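Local coordinates for protein amorpha-4,11-diene synthase (PDB 4GAX) that probably cyclises farnesyl diphosphate to a sesquiterpene as a metal-dependent synthase, named for amorpha-4,11-diene but crystallised as an engineered alpha-bisabolol synthase variant, at residues F331-E336 with L343-E348. Numbering follows the deposited sequence.
Sequences FTEAIE and LDMIPE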
ATOM      1  N   PHE A 331       3.165  17.434  27.020  1.00 36.42           N
ATOM      2  CA  PHE A 331       2.382  16.417  26.318  1.00 38.89           C
ATOM      3  C   PHE A 331       3.200  15.135  26.123  1.00 39.88           C
ATOM      4  O   PHE A 331       2.683  14.025  26.290  1.00 40.02           O
ATOM      5  CB  PHE A 331       1.859  16.952  24.977  1.00 28.50           C
ATOM      6  CG  PHE A 331       0.835  16.055  24.318  1.00 32.36           C
ATOM      7  CD1 PHE A 331      -0.508  16.131  24.671  1.00 33.89           C
ATOM      8  CD2 PHE A 331       1.216  15.138  23.349  1.00 31.12           C
ATOM      9  CE1 PHE A 331      -1.462  15.301  24.055  1.00 34.93           C
ATOM     10  CE2 PHE A 331       0.266  14.302  22.726  1.00 30.25           C
ATOM     11  CZ  PHE A 331      -1.073  14.389  23.088  1.00 30.32           C
ATOM     12  N   THR A 332       4.476  15.298  25.780  1.00 33.77           N
ATOM     13  CA  THR A 332       5.379  14.164  25.592  1.00 35.95           C
ATOM     14  C   THR A 332       5.533  13.314  26.861  1.00 39.05           C
ATOM     15  O   THR A 332       5.561  12.085  26.785  1.00 37.34           O
ATOM     16  CB  THR A 332       6.771  14.630  25.142  1.00 39.15           C
ATOM     17  OG1 THR A 332       6.660  15.352  23.906  1.00 37.90           O
ATOM     18  CG2 THR A 332       7.707  13.429  24.961  1.00 38.10           C
ATOM     19  N   GLU A 333       5.642  13.956  28.022  1.00 37.41           N
ATOM     20  CA  GLU A 333       5.762  13.204  29.273  1.00 42.86           C
ATOM     21  C   GLU A 333       4.449  12.494  29.595  1.00 35.89           C
ATOM     22  O   GLU A 333       4.449  11.362  30.092  1.00 38.56           O
ATOM     23  CB  GLU A 333       6.201  14.108  30.436  1.00 54.83           C
ATOM     24  CG  GLU A 333       6.275  13.395  31.783  1.00 69.36           C
ATOM     25  CD  GLU A 333       7.114  12.120  31.743  1.00 81.68           C
ATOM     26  OE1 GLU A 333       8.217  12.145  31.150  1.00 82.60           O
ATOM     27  OE2 GLU A 333       6.668  11.091  32.302  1.00 85.62           O
ATOM     28  N   ALA A 334       3.334  13.158  29.302  1.00 29.74           N
ATOM     29  CA  ALA A 334       2.022  12.540  29.455  1.00 35.52           C
ATOM     30  C   ALA A 334       1.903  11.286  28.579  1.00 27.11           C
ATOM     31  O   ALA A 334       1.290  10.288  28.976  1.00 29.77           O
ATOM     32  CB  ALA A 334       0.932  13.530  29.113  1.00 36.68           C
ATOM     33  N   ILE A 335       2.484  11.331  27.383  1.00 33.20           N
ATOM     34  CA  ILE A 335       2.450  10.156  26.515  1.00 33.39           C
ATOM     35  C   ILE A 335       3.342   9.058  27.103  1.00 32.03           C
ATOM     36  O   ILE A 335       2.958   7.886  27.111  1.00 30.70           O
ATOM     37  CB  ILE A 335       2.827  10.494  25.056  1.00 35.32           C
ATOM     38  CG1 ILE A 335       1.722  11.335  24.417  1.00 27.74           C
ATOM     39  CG2 ILE A 335       3.021   9.214  24.220  1.00 31.47           C
ATOM     40  CD1 ILE A 335       0.430  10.549  24.120  1.00 27.95           C
ATOM     41  N   GLU A 336       4.509   9.446  27.625  1.00 34.17           N
ATOM     42  CA  GLU A 336       5.399   8.506  28.312  1.00 37.47           C
ATOM     43  C   GLU A 336       4.697   7.863  29.500  1.00 38.22           C
ATOM     44  O   GLU A 336       4.876   6.672  29.768  1.00 35.01           O
ATOM     45  CB  GLU A 336       6.680   9.200  28.803  1.00 37.24           C
ATOM     46  CG  GLU A 336       7.613   9.700  27.710  1.00 40.11           C
ATOM     47  CD  GLU A 336       8.293   8.586  26.922  1.00 41.48           C
ATOM     48  OE1 GLU A 336       8.087   7.391  27.231  1.00 42.90           O
ATOM     49  OE2 GLU A 336       9.052   8.915  25.980  1.00 42.05           O
ATOM     50  N   LEU A 343      -4.224  13.351  33.400  1.00 39.01           N
ATOM     51  CA  LEU A 343      -5.001  14.290  32.586  1.00 37.21           C
ATOM     52  C   LEU A 343      -4.896  15.705  33.159  1.00 37.59           C
ATOM     53  O   LEU A 343      -4.980  16.698  32.429  1.00 40.74           O
ATOM     54  CB  LEU A 343      -6.464  13.852  32.570  1.00 42.81           C
ATOM     55  CG  LEU A 343      -7.415  14.203  31.421  1.00 51.80           C
ATOM     56  CD1 LEU A 343      -8.069  15.542  31.649  1.00 55.20           C
ATOM     57  CD2 LEU A 343      -6.733  14.147  30.049  1.00 47.37           C
ATOM     58  N   ASP A 344      -4.701  15.789  34.469  1.00 29.09           N
ATOM     59  CA  ASP A 344      -4.609  17.075  35.163  1.00 30.59           C
ATOM     60  C   ASP A 344      -3.279  17.781  34.937  1.00 38.71           C
ATOM     61  O   ASP A 344      -3.143  18.978  35.228  1.00 48.07           O
ATOM     62  CB  ASP A 344      -4.810  16.873  36.662  1.00 36.97           C
ATOM     63  CG  ASP A 344      -6.255  16.628  37.022  1.00 64.22           C
ATOM     64  OD1 ASP A 344      -7.139  17.148  36.302  1.00 65.26           O
ATOM     65  OD2 ASP A 344      -6.506  15.922  38.023  1.00 77.72           O
ATOM     66  N   MET A 345      -2.286  17.046  34.447  1.00 36.38           N
ATOM     67  CA  MET A 345      -0.963  17.633  34.267  1.00 42.66           C
ATOM     68  C   MET A 345      -0.833  18.288  32.886  1.00 42.43           C
ATOM     69  O   MET A 345       0.206  18.850  32.549  1.00 37.74           O
ATOM     70  CB  MET A 345       0.135  16.573  34.482  1.00 47.98           C
ATOM     71  CG  MET A 345       0.579  15.845  33.215  1.00 56.19           C
ATOM     72  SD  MET A 345       1.940  14.674  33.458  1.00104.24           S
ATOM     73  CE  MET A 345       2.909  14.995  31.981  1.00 52.98           C
ATOM     74  N   ILE A 346      -1.916  18.255  32.117  1.00 42.78           N
ATOM     75  CA  ILE A 346      -1.878  18.567  30.689  1.00 42.80           C
ATOM     76  C   ILE A 346      -2.576  19.879  30.320  1.00 46.19           C
ATOM     77  O   ILE A 346      -3.667  20.161  30.820  1.00 36.86           O
ATOM     78  CB  ILE A 346      -2.538  17.411  29.911  1.00 39.57           C
ATOM     79  CG1 ILE A 346      -1.750  16.114  30.137  1.00 45.09           C
ATOM     80  CG2 ILE A 346      -2.665  17.731  28.439  1.00 40.39           C
ATOM     81  CD1 ILE A 346      -2.397  14.875  29.508  1.00 43.03           C
ATOM     82  N   PRO A 347      -1.949  20.685  29.439  1.00 50.76           N
ATOM     83  CA  PRO A 347      -2.558  21.916  28.902  1.00 48.29           C
ATOM     84  C   PRO A 347      -4.001  21.700  28.413  1.00 44.64           C
ATOM     85  O   PRO A 347      -4.275  20.703  27.732  1.00 37.04           O
ATOM     86  CB  PRO A 347      -1.648  22.260  27.722  1.00 48.64           C
ATOM     87  CG  PRO A 347      -0.319  21.734  28.130  1.00 50.16           C
ATOM     88  CD  PRO A 347      -0.590  20.469  28.911  1.00 47.87           C
ATOM     89  N   GLU A 348      -4.898  22.627  28.757  1.00 35.81           N
ATOM     90  CA  GLU A 348      -6.341  22.481  28.515  1.00 38.20           C
ATOM     91  C   GLU A 348      -6.728  21.996  27.117  1.00 38.69           C
ATOM     92  O   GLU A 348      -7.481  21.027  26.971  1.00 39.34           O
ATOM     93  CB  GLU A 348      -7.072  23.792  28.823  1.00 51.86           C
ATOM     94  CG  GLU A 348      -8.472  23.608  29.381  1.00 66.17           C
ATOM     95  CD  GLU A 348      -8.462  22.969  30.758  1.00 64.69           C
ATOM     96  OE1 GLU A 348      -9.457  22.312  31.127  1.00 66.31           O
ATOM     97  OE2 GLU A 348      -7.449  23.125  31.470  1.00 65.07           O
TER
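M345 and I346 meet A334 where the loop after helix 325-337 doubles back along that helix, a helix-loop-helix connection at the periphery of the all-helical terpene synthase fold; the centre of the contact lies about 33 Å from the centre of the chain. The contact is apolar and small, burying 215 Å² in all. M345, at the end of a 3-10 turn, reaches across with its terminal methyl: the chain runs extended through chi2 (176°) and bends at chi3, which carries CE to the helix surface. There CE lies 3.8 Å from A334 CB and 3.7 Å from E333 CG. M345 lies roughly perpendicular to the E333 side chain, whose CB and CG, not its carboxylate, meet CE. I346 approaches the same alanine with the end of its longer branch, CD1 standing 3.6 Å from A334 CB; CG1 turns to the backbone N side (chi1 -62°), and the extended chi2 carries CD1 on to the alanine methyl. A334 CB thus touches both loop side chains, and Y354 of helix 351-370 connects the two segments further, packing on I346 while its OH hydrogen-bonds to A334 O. Against the helix backbone, M345 CE comes to 3.3 Å from A334 N and 3.6 Å from A334 CA.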